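Local coordinates for conserved Archaeal protein (Sulfolobus acidocaldarius, PDB 3ATR) that reduces the double bonds of geranylgeranyl chains in archaeal membrane lipid precursors, using bound FAD, to give saturated archaeols, at residues Glu116-Thr121 with Leu138-Thr143; Ala183-Arg188 with Pro240-Tyr245; Lys344-Asp349 with Lys418-Leu423. All blocks are in the same frame, centred on the assembly; numbering follows the deposited sequence.

Contact 1: Glu116-Thr121 with Leu138-Thr143; sequences EIWDLT and LFNRRT
D119 and R142 form the charged link: the arginine grips the carboxylate side-on, NE reaching OD1 of D119 at 2.9 Å and NH2 reaching OD2 at 2.7 Å. Both bonds are nearly straight and arrive on the syn sides, the planes 26° apart. CG of D119 lies between the backbone N and the carbonyl carbon (chi1 71°), which brings the carboxylate round to R142. OD2 also accepts from the backbone N of W40.

L120 lays its methyls against the faces of two guanidinium groups: CD1 sits 3.7 Å above the centre of that of R142, while CD2 lies over a face of R141, 3.3 Å from its NH1.

The backbones meet where strand 116-118, an edge of the Rossmann-type sheet of the FAD domain, hands over to strand 121-129 of the neighbouring mixed sheet. T121 and N140 make an antiparallel non-hydrogen-bonded pair; N of R141 donates to O of L120 (2.8 Å), and CA of T121 makes a CH...O contact with O of F139. T121 OG1 bonds to O of D119 and also lies against CG of N140.

The apolar pair is W118 CZ3 on L138 CD1 (4.0 Å), while E116 OE2 accepts from W118 NE1 in the indole plane.

Contact 2: Ala183-Arg188 with Pro240-Tyr245; sequences ADVAYR and PSIHEY. With FDA (dihydroflavine-adenine dinucleotide), chain B.
V185 opens the contact with I242, the first residue of helix 242-253. The two side chains lie alongside each other, pointing opposite ways, CG2 of V185 coming within 4.2 Å of CB of I242. The closer approach is made by the end of the isoleucine: with CG1 anti to the backbone N (chi1 -175°) and the chain extended beyond it, CD1 of I242 reaches the strand itself and rests 3.4 Å from the carbonyl O of V185.

At the next residue CD1 of I242 lies 3.6 Å from CA of A186. CB of A186 points away from the helix and meets the cofactor, 3.4 Å from C7M of the dihydroflavin. A single strand thus separates the dimethylbenzene edge of the flavin from I242.

Y187 turns back toward the helix. Its CB touches CD1 of I242 at 3.9 Å, and its ring receives the edge of the H243 imidazole in an offset edge-to-face pair, centroids 5.3 Å apart and planes at 82°. CD2 of the histidine is the atom presented to the tyrosine face, near CE2 and CZ. The tyrosine hydroxyl bonds to E189, and Y246 makes a further edge-to-face pair with its ring.

In one of two modelled conformers, S241 OG accepts from H243 N at the N-cap. Strand 183-193 runs between strands 226-234 and 261-271 in the large mixed sheet that carries the catalytic-domain strands. Helix 242-253 lies on the sheet face away from the flavin, I242 also touching I233 and Y245 touching L231 on strand 226-234.

Contact 3: Lys344-Asp349 with Lys418-Leu423; sequences KQASLD and KKIKEL. With PPV (pyrophosphate), chain D.
Two helices of the C-terminal half pack nearly antiparallel here, A346 and S347 of helix 332-355 against I420 and K421 of helix 410-425. The short axes run 154° apart in direction and approach to 8.1 Å, a close spacing that the small residues of the first helix allow. I420 is the main apolar side chain facing the first helix. Its CG2 methyl lies 3.6 Å from both CA of S347 and the carbonyl O of A346, while CG1, anti to the backbone N (chi1 -158°), comes within 4.2 Å of CB of A346. S347 and K421 meet CB to CB at 4.3 Å. No hydrogen bond joins the two segments; the polar ends turn to residues 383-385: S347 OG to O of G384, K421 NZ in a salt bridge to D385 and a hydrogen bond to O of K383.

On the far side of the first helix, K344 points away from helix 410-425. The aliphatic chain is stretched out from CG, carrying NZ of K344 to O21 of the pyrophosphate at 2.6 Å. H56 and H298, both of which bind the lipid product, also hydrogen-bond this anion, which is consistent with a site for the phosphate head group. Cutting this lysine back to alanine is likely to leave pyrophosphate O21 without its ammonium partner and the anion with less balancing charge.

Helix 332-355 thus stands between the anion site and helix 410-425, where Y424 and M417 also touch A346 and S347. Helix 434-451 backs helix 410-425, with I420 packing on L445 and L423 on V441.

From the N terminus, the first of the three contacts to close is contact 1, where 116-121 and 138-143 end a short, mainly beta excursion and join the edge of the Rossmann-type sheet to the four-stranded one beside the adenine end of the FAD. Contact 2 closes a longer loop, returning through strands to set helix 242-253 on the catalytic-domain sheet near the flavin. Contact 3 closes the longest, a largely helical one, and ties 332-355 to 410-425 behind the anion site. The loops follow in series, none nesting or crossing. Contacts 1 and 3 lie on opposite sides of the chain's centre, their centres 40 Å apart; contacts 2 and 3 approach to about 8 Å between nearest atoms.

Contact 1: Glu116-Thr121 with Leu138-Thr143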
loop_
_atom_site.group_PDB
_atom_site.type_symbol
_atom_site.label_atom_id
_atom_site.label_comp_id
_atom_site.label_asym_id
_atom_site.label_seq_id
_atom_site.Cartn_x
_atom_site.Cartn_y
_atom_site.Cartn_z
ATOM N N GLU A 116 -12.003 10.744 -19.802
ATOM C CA GLU A 116 -12.526 12.017 -19.316
ATOM C C GLU A 116 -12.163 12.154 -17.814
ATOM O O GLU A 116 -12.325 11.206 -17.029
ATOM C CB GLU A 116 -14.028 12.079 -19.532
ATOM C CG GLU A 116 -14.639 13.358 -19.006
ATOM C CD GLU A 116 -15.806 13.808 -19.801
ATOM O OE1 GLU A 116 -16.460 12.932 -20.446
ATOM O OE2 GLU A 116 -16.054 15.045 -19.770
ATOM N N ILE A 117 -11.638 13.317 -17.420
ATOM C CA ILE A 117 -11.242 13.522 -16.028
ATOM C C ILE A 117 -11.887 14.775 -15.474
ATOM O O ILE A 117 -11.711 15.871 -16.059
ATOM C CB ILE A 117 -9.699 13.617 -15.896
ATOM C CG1 ILE A 117 -9.039 12.321 -16.439
ATOM C CG2 ILE A 117 -9.306 13.899 -14.462
ATOM C CD1 ILE A 117 -7.529 12.365 -16.532
ATOM N N TRP A 118 -12.658 14.627 -14.390
ATOM C CA TRP A 118 -13.193 15.807 -13.684
ATOM C C TRP A 118 -12.559 15.945 -12.309
ATOM O O TRP A 118 -12.788 15.092 -11.447
ATOM C CB TRP A 118 -14.708 15.705 -13.463
ATOM C CG TRP A 118 -15.500 15.530 -14.725
ATOM C CD1 TRP A 118 -15.084 15.766 -15.998
ATOM C CD2 TRP A 118 -16.871 15.163 -14.808
ATOM N NE1 TRP A 118 -16.106 15.532 -16.881
ATOM C CE2 TRP A 118 -17.209 15.125 -16.176
ATOM C CE3 TRP A 118 -17.838 14.803 -13.855
ATOM C CZ2 TRP A 118 -18.492 14.786 -16.625
ATOM C CZ3 TRP A 118 -19.115 14.446 -14.300
ATOM C CH2 TRP A 118 -19.423 14.441 -15.672
ATOM N N ASP A 119 -11.828 17.035 -12.112
ATOM C CA ASP A 119 -11.295 17.368 -10.785
ATOM C C ASP A 119 -12.364 18.130 -9.992
ATOM O O ASP A 119 -13.457 18.391 -10.520
ATOM C CB ASP A 119 -10.002 18.179 -10.919
ATOM C CG ASP A 119 -10.217 19.608 -11.436
ATOM O OD1 ASP A 119 -11.238 19.910 -12.120
ATOM O OD2 ASP A 119 -9.310 20.435 -11.187
ATOM N N LEU A 120 -12.054 18.470 -8.736
ATOM C CA LEU A 120 -12.993 19.116 -7.811
ATOM C C LEU A 120 -14.365 18.444 -7.829
ATOM O O LEU A 120 -15.412 19.134 -7.724
ATOM C CB LEU A 120 -13.139 20.621 -8.121
ATOM C CG LEU A 120 -11.924 21.499 -7.752
ATOM C CD1 LEU A 120 -12.219 22.986 -8.074
ATOM C CD2 LEU A 120 -11.586 21.362 -6.282
ATOM N N THR A 121 -14.370 17.113 -7.975
ATOM C CA THR A 121 -15.614 16.380 -8.144
ATOM C C THR A 121 -15.632 15.198 -7.158
ATOM O O THR A 121 -14.760 14.345 -7.185
ATOM C CB THR A 121 -15.810 15.868 -9.607
ATOM O OG1 THR A 121 -15.926 16.986 -10.476
ATOM C CG2 THR A 121 -17.103 15.007 -9.738
ATOM N N LEU A 138 -22.626 12.382 -8.174
ATOM C CA LEU A 138 -21.403 13.175 -8.069
ATOM C C LEU A 138 -21.767 14.616 -7.776
ATOM O O LEU A 138 -22.862 15.108 -8.160
ATOM C CB LEU A 138 -20.647 13.138 -9.402
ATOM C CG LEU A 138 -20.289 11.740 -9.939
ATOM C CD1 LEU A 138 -19.673 11.867 -11.343
ATOM C CD2 LEU A 138 -19.318 11.094 -8.963
ATOM N N PHE A 139 -20.857 15.293 -7.098
ATOM C CA PHE A 139 -20.985 16.745 -6.986
ATOM C C PHE A 139 -19.730 17.435 -7.591
ATOM O O PHE A 139 -18.591 17.264 -7.122
ATOM C CB PHE A 139 -21.271 17.206 -5.556
ATOM C CG PHE A 139 -21.444 18.695 -5.465
ATOM C CD1 PHE A 139 -22.624 19.297 -5.898
ATOM C CD2 PHE A 139 -20.404 19.489 -5.024
ATOM C CE1 PHE A 139 -22.787 20.691 -5.854
ATOM C CE2 PHE A 139 -20.539 20.871 -4.990
ATOM C CZ PHE A 139 -21.739 21.475 -5.405
ATOM N N ASN A 140 -19.958 18.192 -8.657
ATOM C CA ASN A 140 -18.879 18.860 -9.358
ATOM C C ASN A 140 -18.812 20.282 -8.846
ATOM O O ASN A 140 -19.675 21.118 -9.168
ATOM C CB ASN A 140 -19.077 18.804 -10.892
ATOM C CG ASN A 140 -17.892 19.428 -11.678
ATOM O OD1 ASN A 140 -17.153 20.274 -11.176
ATOM N ND2 ASN A 140 -17.703 18.967 -12.910
ATOM N N ARG A 141 -17.799 20.552 -8.028
ATOM C CA ARG A 141 -17.633 21.912 -7.475
ATOM C C ARG A 141 -17.337 23.047 -8.501
ATOM O O ARG A 141 -17.791 24.191 -8.302
ATOM C CB ARG A 141 -16.655 21.909 -6.285
ATOM C CG ARG A 141 -16.729 23.230 -5.533
ATOM C CD ARG A 141 -16.424 23.094 -4.048
ATOM N NE ARG A 141 -15.076 22.661 -3.680
ATOM C CZ ARG A 141 -13.920 23.270 -3.984
ATOM N NH1 ARG A 141 -12.799 22.751 -3.500
ATOM N NH2 ARG A 141 -13.860 24.362 -4.766
ATOM N N ARG A 142 -16.656 22.743 -9.615
ATOM C CA ARG A 142 -16.459 23.740 -10.705
ATOM C C ARG A 142 -17.764 24.215 -11.348
ATOM O O ARG A 142 -17.911 25.387 -11.696
ATOM C CB ARG A 142 -15.543 23.214 -11.818
ATOM C CG ARG A 142 -14.104 23.375 -11.491
ATOM C CD ARG A 142 -13.178 23.052 -12.650
ATOM N NE ARG A 142 -11.858 22.711 -12.110
ATOM C CZ ARG A 142 -11.025 23.561 -11.516
ATOM N NH1 ARG A 142 -11.336 24.864 -11.370
ATOM N NH2 ARG A 142 -9.860 23.109 -11.059
ATOM N N THR A 143 -18.716 23.309 -11.518
ATOM C CA THR A 143 -19.988 23.688 -12.117
ATOM C C THR A 143 -21.148 23.852 -11.105
ATOM O O THR A 143 -22.253 24.248 -11.501
ATOM C CB THR A 143 -20.379 22.672 -13.194
ATOM O OG1 THR A 143 -20.417 21.375 -12.605
ATOM C CG2 THR A 143 -19.366 22.652 -14.341
HETATM O O HOH W 1 -14.356 19.527 -13.038
#

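Contact 2: Ala183-Arg188 with Pro240-Tyr245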
loop_
_atom_site.group_PDB
_atom_site.type_symbol
_atom_site.label_atom_id
_atom_site.label_comp_id
_atom_site.label_asym_id
_atom_site.label_seq_id
_atom_site.Cartn_x
_atom_site.Cartn_y
_atom_site.Cartn_z
ATOM N N ALA A 183 -3.637 -1.299 10.722
ATOM C CA ALA A 183 -3.203 -0.116 10.016
ATOM C C ALA A 183 -2.199 0.597 10.886
ATOM O O ALA A 183 -2.139 0.350 12.113
ATOM C CB ALA A 183 -4.375 0.778 9.723
ATOM N N ASP A 184 -1.408 1.470 10.247
ATOM C CA ASP A 184 -0.528 2.397 10.986
ATOM C C ASP A 184 -1.025 3.795 10.762
ATOM O O ASP A 184 -1.687 4.080 9.722
ATOM C CB ASP A 184 0.887 2.379 10.429
ATOM C CG ASP A 184 1.692 1.214 10.902
ATOM O OD1 ASP A 184 1.167 0.332 11.624
ATOM O OD2 ASP A 184 2.874 1.218 10.522
ATOM N N VAL A 185 -0.757 4.700 11.702
ATOM C CA VAL A 185 -0.887 6.102 11.306
ATOM C C VAL A 185 0.554 6.535 10.991
ATOM O O VAL A 185 1.524 6.047 11.641
ATOM C CB VAL A 185 -1.576 6.997 12.362
ATOM C CG1 VAL A 185 -3.102 6.563 12.507
ATOM C CG2 VAL A 185 -0.902 6.918 13.667
ATOM N N ALA A 186 0.718 7.470 10.069
ATOM C CA ALA A 186 2.069 7.850 9.640
ATOM C C ALA A 186 2.077 9.358 9.381
ATOM O O ALA A 186 1.050 9.959 9.018
ATOM C CB ALA A 186 2.476 7.090 8.319
ATOM N N TYR A 187 3.227 9.964 9.612
ATOM C CA TYR A 187 3.366 11.401 9.533
ATOM C C TYR A 187 4.738 11.687 8.973
ATOM O O TYR A 187 5.702 11.005 9.325
ATOM C CB TYR A 187 3.277 11.996 10.944
ATOM C CG TYR A 187 3.525 13.487 10.988
ATOM C CD1 TYR A 187 2.511 14.398 10.672
ATOM C CD2 TYR A 187 4.800 13.975 11.313
ATOM C CE1 TYR A 187 2.779 15.802 10.704
ATOM C CE2 TYR A 187 5.050 15.370 11.393
ATOM C CZ TYR A 187 4.032 16.251 11.047
ATOM O OH TYR A 187 4.198 17.623 11.083
ATOM N N ARG A 188 4.844 12.713 8.138
ATOM C CA ARG A 188 6.147 13.049 7.585
ATOM C C ARG A 188 6.272 14.543 7.354
ATOM O O ARG A 188 5.275 15.271 7.162
ATOM C CB ARG A 188 6.409 12.289 6.255
ATOM C CG ARG A 188 5.444 12.713 5.130
ATOM C CD ARG A 188 6.152 13.847 4.249
ATOM N NE ARG A 188 5.363 14.227 3.053
ATOM C CZ ARG A 188 4.263 14.977 3.063
ATOM N NH1 ARG A 188 3.795 15.479 4.215
ATOM N NH2 ARG A 188 3.651 15.231 1.927
ATOM N N PRO A 240 0.113 7.195 22.305
ATOM C CA PRO A 240 -0.232 8.606 22.204
ATOM C C PRO A 240 -0.021 9.090 20.766
ATOM O O PRO A 240 0.470 8.318 19.909
ATOM C CB PRO A 240 0.714 9.282 23.210
ATOM C CG PRO A 240 1.851 8.304 23.433
ATOM C CD PRO A 240 1.254 6.936 23.212
ATOM N N SER A 241 -0.409 10.347 20.512
ATOM C CA SER A 241 -0.321 10.957 19.217
ATOM C C SER A 241 1.030 10.671 18.532
ATOM O O SER A 241 2.083 10.739 19.166
ATOM C CB SER A 241 -0.524 12.463 19.336
ATOM O OG SER A 241 -0.336 13.048 18.067
ATOM N N ILE A 242 0.969 10.346 17.246
ATOM C CA ILE A 242 2.199 10.135 16.465
ATOM C C ILE A 242 3.085 11.395 16.539
ATOM O O ILE A 242 4.315 11.319 16.551
ATOM C CB ILE A 242 1.892 9.726 15.034
ATOM C CG1 ILE A 242 3.218 9.394 14.308
ATOM C CG2 ILE A 242 1.077 10.781 14.276
ATOM C CD1 ILE A 242 3.019 8.740 12.985
ATOM N N HIS A 243 2.436 12.556 16.636
ATOM C CA HIS A 243 3.192 13.801 16.764
ATOM C C HIS A 243 4.032 13.932 18.066
ATOM O O HIS A 243 5.094 14.554 18.034
ATOM C CB HIS A 243 2.353 15.069 16.361
ATOM C CG HIS A 243 3.221 16.239 15.973
ATOM N ND1 HIS A 243 3.519 17.269 16.843
ATOM C CD2 HIS A 243 3.958 16.472 14.856
ATOM C CE1 HIS A 243 4.348 18.119 16.259
ATOM N NE2 HIS A 243 4.639 17.656 15.056
ATOM N N GLU A 244 3.650 13.278 19.178
ATOM C CA GLU A 244 4.548 13.211 20.349
ATOM C C GLU A 244 5.847 12.464 20.079
ATOM O O GLU A 244 6.925 12.929 20.481
ATOM C CB GLU A 244 3.889 12.568 21.570
ATOM C CG GLU A 244 3.069 13.541 22.393
ATOM C CD GLU A 244 2.242 12.839 23.469
ATOM O OE1 GLU A 244 2.762 11.904 24.137
ATOM O OE2 GLU A 244 1.068 13.238 23.633
ATOM N N TYR A 245 5.741 11.301 19.397
ATOM C CA TYR A 245 6.945 10.559 18.997
ATOM C C TYR A 245 7.807 11.401 18.067
ATOM O O TYR A 245 9.063 11.436 18.181
ATOM C CB TYR A 245 6.562 9.232 18.303
ATOM C CG TYR A 245 5.902 8.217 19.225
ATOM C CD1 TYR A 245 6.653 7.326 19.993
ATOM C CD2 TYR A 245 4.517 8.156 19.324
ATOM C CE1 TYR A 245 6.018 6.398 20.870
ATOM C CE2 TYR A 245 3.895 7.248 20.178
ATOM C CZ TYR A 245 4.630 6.370 20.918
ATOM O OH TYR A 245 3.956 5.489 21.739
HETATM P PA FDA B . -4.637 8.110 -2.614
HETATM O O1A FDA B . -5.040 8.449 -1.205
HETATM O O2A FDA B . -3.309 8.616 -3.113
HETATM O O5B FDA B . -5.659 8.738 -3.648
HETATM C C5B FDA B . -7.107 8.647 -3.394
HETATM C C4B FDA B . -7.787 9.800 -4.126
HETATM O O4B FDA B . -9.206 9.678 -4.002
HETATM C C3B FDA B . -7.415 11.168 -3.553
HETATM O O3B FDA B . -6.742 11.942 -4.565
HETATM C C2B FDA B . -8.744 11.748 -3.094
HETATM O O2B FDA B . -8.922 13.135 -3.360
HETATM C C1B FDA B . -9.779 10.992 -3.909
HETATM N N9A FDA B . -11.079 10.764 -3.250
HETATM C C8A FDA B . -11.306 10.128 -2.067
HETATM N N7A FDA B . -12.655 10.013 -1.896
HETATM C C5A FDA B . -13.245 10.519 -3.029
HETATM C C6A FDA B . -14.562 10.672 -3.436
HETATM N N6A FDA B . -15.594 10.272 -2.630
HETATM N N1A FDA B . -14.801 11.265 -4.647
HETATM C C2A FDA B . -13.799 11.692 -5.474
HETATM N N3A FDA B . -12.498 11.535 -5.081
HETATM C C4A FDA B . -12.237 10.982 -3.868
HETATM N N1 FDA B . 3.983 4.106 -0.207
HETATM C C2 FDA B . 5.063 4.078 -0.998
HETATM O O2 FDA B . 4.948 3.416 -2.045
HETATM N N3 FDA B . 6.239 4.729 -0.674
HETATM C C4 FDA B . 6.372 5.455 0.453
HETATM O O4 FDA B . 7.434 6.032 0.723
HETATM C C4X FDA B . 5.253 5.519 1.394
HETATM N N5 FDA B . 5.333 6.202 2.567
HETATM C C5X FDA B . 4.148 6.599 3.115
HETATM C C6 FDA B . 4.206 7.587 4.110
HETATM C C7 FDA B . 3.020 8.065 4.691
HETATM C C7M FDA B . 3.111 9.204 5.725
HETATM C C8 FDA B . 1.825 7.509 4.304
HETATM C C8M FDA B . 0.501 8.018 4.891
HETATM C C9 FDA B . 1.730 6.486 3.309
HETATM C C9A FDA B . 2.928 6.026 2.694
HETATM N N10 FDA B . 2.892 4.979 1.704
HETATM C C10 FDA B . 4.027 4.823 0.944
HETATM C "C1'" FDA B . 1.586 4.566 1.132
HETATM C "C2'" FDA B . 1.164 5.296 -0.166
HETATM O "O2'" FDA B . 1.255 6.711 0.007
HETATM C "C3'" FDA B . -0.284 4.921 -0.499
HETATM O "O3'" FDA B . -0.406 3.498 -0.298
HETATM C "C4'" FDA B . -0.701 5.224 -1.932
HETATM O "O4'" FDA B . -0.388 6.593 -2.233
HETATM C "C5'" FDA B . -2.226 5.042 -2.020
HETATM O "O5'" FDA B . -2.631 5.335 -3.375
HETATM P P FDA B . -4.191 5.426 -3.685
HETATM O O1P FDA B . -4.335 5.883 -5.133
HETATM O O2P FDA B . -4.805 4.127 -3.231
HETATM O O3P FDA B . -4.801 6.519 -2.633
#

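Contact 3: Lys344-Asp349 with Lys418-Leu423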
loop_
_atom_site.group_PDB
_atom_site.type_symbol
_atom_site.label_atom_id
_atom_site.label_comp_id
_atom_site.label_asym_id
_atom_site.label_seq_id
_atom_site.Cartn_x
_atom_site.Cartn_y
_atom_site.Cartn_z
ATOM N N LYS A 344 1.645 -12.517 -1.682
ATOM C CA LYS A 344 2.814 -11.958 -0.964
ATOM C C LYS A 344 2.393 -11.092 0.238
ATOM O O LYS A 344 2.954 -11.235 1.353
ATOM C CB LYS A 344 3.737 -11.196 -1.957
ATOM C CG LYS A 344 4.622 -10.175 -1.298
ATOM C CD LYS A 344 5.513 -9.519 -2.378
ATOM C CE LYS A 344 6.175 -8.282 -1.852
ATOM N NZ LYS A 344 7.042 -7.633 -2.895
ATOM N N GLN A 345 1.397 -10.237 0.040
ATOM C CA GLN A 345 0.857 -9.397 1.126
ATOM C C GLN A 345 0.350 -10.257 2.253
ATOM O O GLN A 345 0.612 -9.944 3.404
ATOM C CB GLN A 345 -0.331 -8.580 0.657
ATOM C CG GLN A 345 -0.043 -7.246 0.300
ATOM C CD GLN A 345 -1.328 -6.564 -0.130
ATOM O OE1 GLN A 345 -1.719 -6.677 -1.293
ATOM N NE2 GLN A 345 -1.996 -5.903 0.801
ATOM N N ALA A 346 -0.351 -11.348 1.934
ATOM C CA ALA A 346 -0.935 -12.189 2.981
ATOM C C ALA A 346 0.181 -12.812 3.845
ATOM O O ALA A 346 0.139 -12.778 5.083
ATOM C CB ALA A 346 -1.801 -13.303 2.362
ATOM N N SER A 347 1.218 -13.297 3.180
ATOM C CA SER A 347 2.390 -13.852 3.914
ATOM C C SER A 347 3.056 -12.782 4.787
ATOM O O SER A 347 3.427 -13.034 5.934
ATOM C CB SER A 347 3.354 -14.448 2.874
ATOM O OG SER A 347 4.567 -14.788 3.492
ATOM N N LEU A 348 3.204 -11.565 4.246
ATOM C CA LEU A 348 3.803 -10.456 4.972
ATOM C C LEU A 348 2.967 -9.925 6.150
ATOM O O LEU A 348 3.533 -9.369 7.106
ATOM C CB LEU A 348 4.155 -9.326 3.993
ATOM C CG LEU A 348 5.325 -9.670 3.058
ATOM C CD1 LEU A 348 5.644 -8.518 2.111
ATOM C CD2 LEU A 348 6.620 -10.094 3.816
ATOM N N ASP A 349 1.642 -10.075 6.060
ATOM C CA ASP A 349 0.705 -9.773 7.147
ATOM C C ASP A 349 1.041 -10.643 8.362
ATOM O O ASP A 349 1.119 -10.136 9.506
ATOM C CB ASP A 349 -0.752 -9.989 6.634
ATOM C CG ASP A 349 -1.827 -9.367 7.548
ATOM O OD1 ASP A 349 -1.495 -8.850 8.625
ATOM O OD2 ASP A 349 -3.026 -9.374 7.170
ATOM N N LYS A 418 4.186 -19.673 4.935
ATOM C CA LYS A 418 4.106 -20.572 3.779
ATOM C C LYS A 418 2.678 -21.063 3.598
ATOM O O LYS A 418 2.178 -21.190 2.460
ATOM C CB LYS A 418 5.053 -21.758 3.967
ATOM C CG LYS A 418 5.157 -22.641 2.769
ATOM C CD LYS A 418 6.371 -23.557 2.976
ATOM C CE LYS A 418 6.621 -24.417 1.743
ATOM N NZ LYS A 418 5.636 -25.530 1.638
ATOM N N LYS A 419 2.019 -21.362 4.715
ATOM C CA LYS A 419 0.647 -21.846 4.709
ATOM C C LYS A 419 -0.318 -20.808 4.132
ATOM O O LYS A 419 -1.189 -21.128 3.278
ATOM C CB LYS A 419 0.200 -22.153 6.123
ATOM C CG LYS A 419 -1.156 -22.861 6.139
ATOM C CD LYS A 419 -1.495 -23.480 7.514
ATOM C CE LYS A 419 -2.900 -24.124 7.455
ATOM N NZ LYS A 419 -3.224 -24.902 8.687
ATOM N N ILE A 420 -0.188 -19.570 4.602
ATOM C CA ILE A 420 -1.134 -18.552 4.138
ATOM C C ILE A 420 -0.875 -18.250 2.662
ATOM O O ILE A 420 -1.833 -18.023 1.874
ATOM C CB ILE A 420 -1.183 -17.313 5.067
ATOM C CG1 ILE A 420 -2.517 -16.574 4.875
ATOM C CG2 ILE A 420 0.025 -16.391 4.856
ATOM C CD1 ILE A 420 -2.797 -15.521 5.960
ATOM N N LYS A 421 0.404 -18.245 2.273
ATOM C CA LYS A 421 0.745 -17.996 0.894
ATOM C C LYS A 421 0.073 -19.046 -0.010
ATOM O O LYS A 421 -0.524 -18.715 -1.034
ATOM C CB LYS A 421 2.254 -17.978 0.643
ATOM C CG LYS A 421 2.551 -17.521 -0.804
ATOM C CD LYS A 421 3.967 -17.017 -1.047
ATOM C CE LYS A 421 4.005 -16.272 -2.382
ATOM N NZ LYS A 421 5.319 -16.365 -3.057
ATOM N N GLU A 422 0.152 -20.318 0.368
ATOM C CA GLU A 422 -0.414 -21.342 -0.497
ATOM C C GLU A 422 -1.924 -21.240 -0.571
ATOM O O GLU A 422 -2.499 -21.437 -1.632
ATOM C CB GLU A 422 0.036 -22.719 -0.044
ATOM C CG GLU A 422 1.486 -23.006 -0.427
ATOM C CD GLU A 422 1.990 -24.326 0.134
ATOM O OE1 GLU A 422 1.145 -25.216 0.403
ATOM O OE2 GLU A 422 3.224 -24.490 0.286
ATOM N N LEU A 423 -2.554 -20.933 0.559
ATOM C CA LEU A 423 -4.005 -20.634 0.632
ATOM C C LEU A 423 -4.452 -19.514 -0.324
ATOM O O LEU A 423 -5.443 -19.651 -1.071
ATOM C CB LEU A 423 -4.359 -20.276 2.073
ATOM C CG LEU A 423 -5.806 -20.329 2.537
ATOM C CD1 LEU A 423 -6.464 -21.611 2.046
ATOM C CD2 LEU A 423 -5.868 -20.221 4.072
HETATM O O11 PPV D . 8.074 -5.062 -1.249
HETATM P P1 PPV D . 7.534 -4.407 -2.493
HETATM O O21 PPV D . 7.658 -5.230 -3.747
HETATM O O31 PPV D . 6.228 -3.666 -2.361
HETATM O OPP PPV D . 8.529 -3.175 -2.743
HETATM P P2 PPV D . 10.069 -3.380 -3.142
HETATM O O12 PPV D . 10.030 -3.915 -4.564
HETATM O O22 PPV D . 10.574 -1.968 -2.999
HETATM O O32 PPV D . 10.622 -4.344 -2.116
#